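Local atomic coordinates of beta-phenylalanine aminotransferase (Variovorax paradoxus, PDB entry 4AO9), a protein that transfers the amino group of beta-phenylalanine to a keto acid acceptor, probably through the ping-pong mechanism usual for pyridoxal-5'-phosphate-dependent class-III aminotransferases. Residues A[157-162]-A[280-285]. Sequence-based numbering, arbitrary orientation.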
ATOM      1  N   LEU A 157       1.612  -9.662   3.205  1.00  6.65           N
ATOM      2  CA  LEU A 157       0.497  -9.854   4.142  1.00  7.48           C
ATOM      3  C   LEU A 157      -0.571 -10.762   3.540  1.00  7.14           C
ATOM      4  O   LEU A 157      -1.092 -11.666   4.217  1.00  7.62           O
ATOM      5  CB  LEU A 157      -0.122  -8.512   4.553  1.00  7.65           C
ATOM      6  CG  LEU A 157       0.703  -7.712   5.564  1.00  8.36           C
ATOM      7  CD1 LEU A 157       0.170  -6.287   5.679  1.00  9.65           C
ATOM      8  CD2 LEU A 157       0.731  -8.400   6.947  1.00 10.12           C
ATOM      9  N   MET A 158      -0.897 -10.534   2.270  1.00  7.41           N
ATOM     10  CA  MET A 158      -1.917 -11.334   1.628  1.00  7.54           C
ATOM     11  C   MET A 158      -1.476 -12.752   1.375  1.00  7.24           C
ATOM     12  O   MET A 158      -2.282 -13.672   1.510  1.00  7.49           O
ATOM     13  CB  MET A 158      -2.410 -10.685   0.336  1.00  8.19           C
ATOM     14  CG  MET A 158      -3.083  -9.335   0.530  1.00  8.83           C
ATOM     15  SD  MET A 158      -4.330  -9.242   1.841  1.00 11.25           S
ATOM     16  CE  MET A 158      -5.481 -10.533   1.371  1.00 12.77           C
ATOM     17  N   ALA A 159      -0.215 -12.941   0.990  1.00  6.40           N
ATOM     18  CA  ALA A 159       0.310 -14.297   0.797  1.00  6.67           C
ATOM     19  C   ALA A 159       0.231 -15.099   2.088  1.00  7.19           C
ATOM     20  O   ALA A 159      -0.167 -16.267   2.078  1.00  7.48           O
ATOM     21  CB  ALA A 159       1.733 -14.257   0.288  1.00  7.74           C
ATOM     22  N   LEU A 160       0.632 -14.474   3.187  1.00  7.55           N
ATOM     23  CA  LEU A 160       0.536 -15.125   4.499  1.00  7.61           C
ATOM     24  C   LEU A 160      -0.899 -15.459   4.864  1.00  8.10           C
ATOM     25  O   LEU A 160      -1.203 -16.572   5.306  1.00  8.86           O
ATOM     26  CB  LEU A 160       1.194 -14.277   5.593  1.00  7.45           C
ATOM     27  CG  LEU A 160       2.708 -14.106   5.498  1.00  8.02           C
ATOM     28  CD1 LEU A 160       3.177 -13.149   6.593  1.00  9.19           C
ATOM     29  CD2 LEU A 160       3.426 -15.476   5.592  1.00  8.62           C
ATOM     30  N   THR A 161      -1.797 -14.503   4.673  1.00  8.45           N
ATOM     31  CA  THR A 161      -3.204 -14.673   4.974  1.00  9.15           C
ATOM     32  C   THR A 161      -3.768 -15.841   4.174  1.00  8.82           C
ATOM     33  O   THR A 161      -4.502 -16.686   4.715  1.00  9.10           O
ATOM     34  CB  THR A 161      -3.935 -13.371   4.602  1.00  9.91           C
ATOM     35  OG1 THR A 161      -3.437 -12.326   5.443  1.00 11.74           O
ATOM     36  CG2 THR A 161      -5.432 -13.510   4.795  1.00 10.99           C
ATOM     37  N   ALA A 162      -3.413 -15.894   2.892  1.00  8.68           N
ATOM     38  CA  ALA A 162      -3.851 -16.984   2.022  1.00  8.82           C
ATOM     39  C   ALA A 162      -3.385 -18.330   2.559  1.00  8.60           C
ATOM     40  O   ALA A 162      -4.159 -19.297   2.609  1.00  9.29           O
ATOM     41  CB  ALA A 162      -3.318 -16.769   0.613  1.00  9.62           C
ATOM     42  N   SER A 280       8.306 -22.358  -5.482  1.00  9.48           N
ATOM     43  CA  SER A 280       7.468 -22.051  -4.316  1.00  8.89           C
ATOM     44  C   SER A 280       5.980 -22.152  -4.654  1.00  8.39           C
ATOM     45  O   SER A 280       5.577 -22.024  -5.807  1.00  9.26           O
ATOM     46  CB  SER A 280       7.804 -20.661  -3.776  1.00  8.86           C
ATOM     47  OG  SER A 280       7.636 -19.676  -4.789  1.00  9.40           O
ATOM     48  N   ASP A 281       5.167 -22.386  -3.623  1.00  8.40           N
ATOM     49  CA  ASP A 281       3.716 -22.438  -3.774  1.00  7.97           C
ATOM     50  C   ASP A 281       3.094 -21.079  -4.066  1.00  7.90           C
ATOM     51  O   ASP A 281       2.111 -20.994  -4.810  1.00  7.51           O
ATOM     52  CB  ASP A 281       3.087 -23.045  -2.528  1.00  7.84           C
ATOM     53  CG  ASP A 281       3.584 -24.442  -2.275  1.00  8.08           C
ATOM     54  OD1 ASP A 281       3.043 -25.374  -2.913  1.00 11.31           O
ATOM     55  OD2 ASP A 281       4.525 -24.601  -1.476  1.00  8.26           O
ATOM     56  N   LEU A 282       3.677 -20.029  -3.485  1.00  7.38           N
ATOM     57  CA  LEU A 282       3.331 -18.639  -3.798  1.00  7.22           C
ATOM     58  C   LEU A 282       4.614 -17.849  -3.963  1.00  7.25           C
ATOM     59  O   LEU A 282       5.672 -18.243  -3.437  1.00  7.19           O
ATOM     60  CB  LEU A 282       2.476 -17.987  -2.697  1.00  8.09           C
ATOM     61  CG  LEU A 282       1.115 -18.625  -2.400  1.00  8.41           C
ATOM     62  CD1 LEU A 282       0.527 -18.005  -1.137  1.00  9.45           C
ATOM     63  CD2 LEU A 282       0.145 -18.458  -3.563  1.00  9.73           C
ATOM     64  N   THR A 283       4.503 -16.726  -4.671  1.00  7.30           N
ATOM     65  CA  THR A 283       5.593 -15.797  -4.877  1.00  6.96           C
ATOM     66  C   THR A 283       5.027 -14.395  -4.714  1.00  7.15           C
ATOM     67  O   THR A 283       3.935 -14.100  -5.213  1.00  7.60           O
ATOM     68  CB  THR A 283       6.152 -15.940  -6.296  1.00  7.24           C
ATOM     69  OG1 THR A 283       6.690 -17.264  -6.444  1.00  7.97           O
ATOM     70  CG2 THR A 283       7.259 -14.912  -6.564  1.00  8.21           C
ATOM     71  N   THR A 284       5.783 -13.533  -4.040  1.00  6.27           N
ATOM     72  CA  THR A 284       5.412 -12.122  -3.974  1.00  7.16           C
ATOM     73  C   THR A 284       6.385 -11.281  -4.799  1.00  6.68           C
ATOM     74  O   THR A 284       7.570 -11.621  -4.944  1.00  7.50           O
ATOM     75  CB  THR A 284       5.319 -11.623  -2.534  1.00  6.67           C
ATOM     76  OG1 THR A 284       6.572 -11.849  -1.872  1.00  6.83           O
ATOM     77  CG2 THR A 284       4.195 -12.370  -1.789  1.00  7.47           C
ATOM     78  N   LEU A 285       5.841 -10.204  -5.367  1.00  7.23           N
ATOM     79  CA  LEU A 285       6.559  -9.295  -6.252  1.00  7.08           C
ATOM     80  C   LEU A 285       6.268  -7.857  -5.854  1.00  6.86           C
ATOM     81  O   LEU A 285       5.270  -7.570  -5.193  1.00  6.97           O
ATOM     82  CB  LEU A 285       6.085  -9.500  -7.693  1.00  7.61           C
ATOM     83  CG  LEU A 285       6.296 -10.872  -8.317  1.00  7.08           C
ATOM     84  CD1 LEU A 285       5.549 -10.921  -9.654  1.00  7.92           C
ATOM     85  CD2 LEU A 285       7.776 -11.165  -8.522  1.00  8.38           C
TER
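Ala159 meets both Leu282 and Thr284 where helix 152-167 packs on strand 282-286, an inner strand of the seven-stranded mixed sheet in the PLP-binding domain of this fold-type I aminotransferase. The short segments run nearly antiparallel, at 164°, with their axes 9.1 Å apart. That spacing is bridged from the helix by two alanine methyls, one turn apart, and from the strand by the longer Leu282 and by Thr284, two residues on and facing the same way.

Of Leu282, the CD1 methyl does the touching. Leu282 CD1 lies 4.2 Å from Ala159 CB. It is 4.4 Å from Ala162 CB, the methyl one turn further along the helix. The same Leu282 CD1 approaches the helix backbone as well, at 3.7 Å from Ala159 O. With both partners being alanines, contact on the helix side is confined to CB methyls and main chain. Leu282 also touches Val258 of the neighbouring strand 256-260.

Thr284 divides its two branches. With chi1 at 57°, OG1 is staggered between the two main-chain substituents of CA and is hydrogen-bonded to Asn156 OD1, on the same helix and about one turn before Ala159; Asn156 lines the PLP pocket. The Thr284 side chain itself comes to about 6 Å from the cofactor, consistent with a second-shell role in positioning Asn156. That torsion leaves the other branch anti to the carbonyl carbon, where the methyl meets Ala159 methyl to methyl, Thr284 CG2 to Ala159 CB, at 3.7 Å.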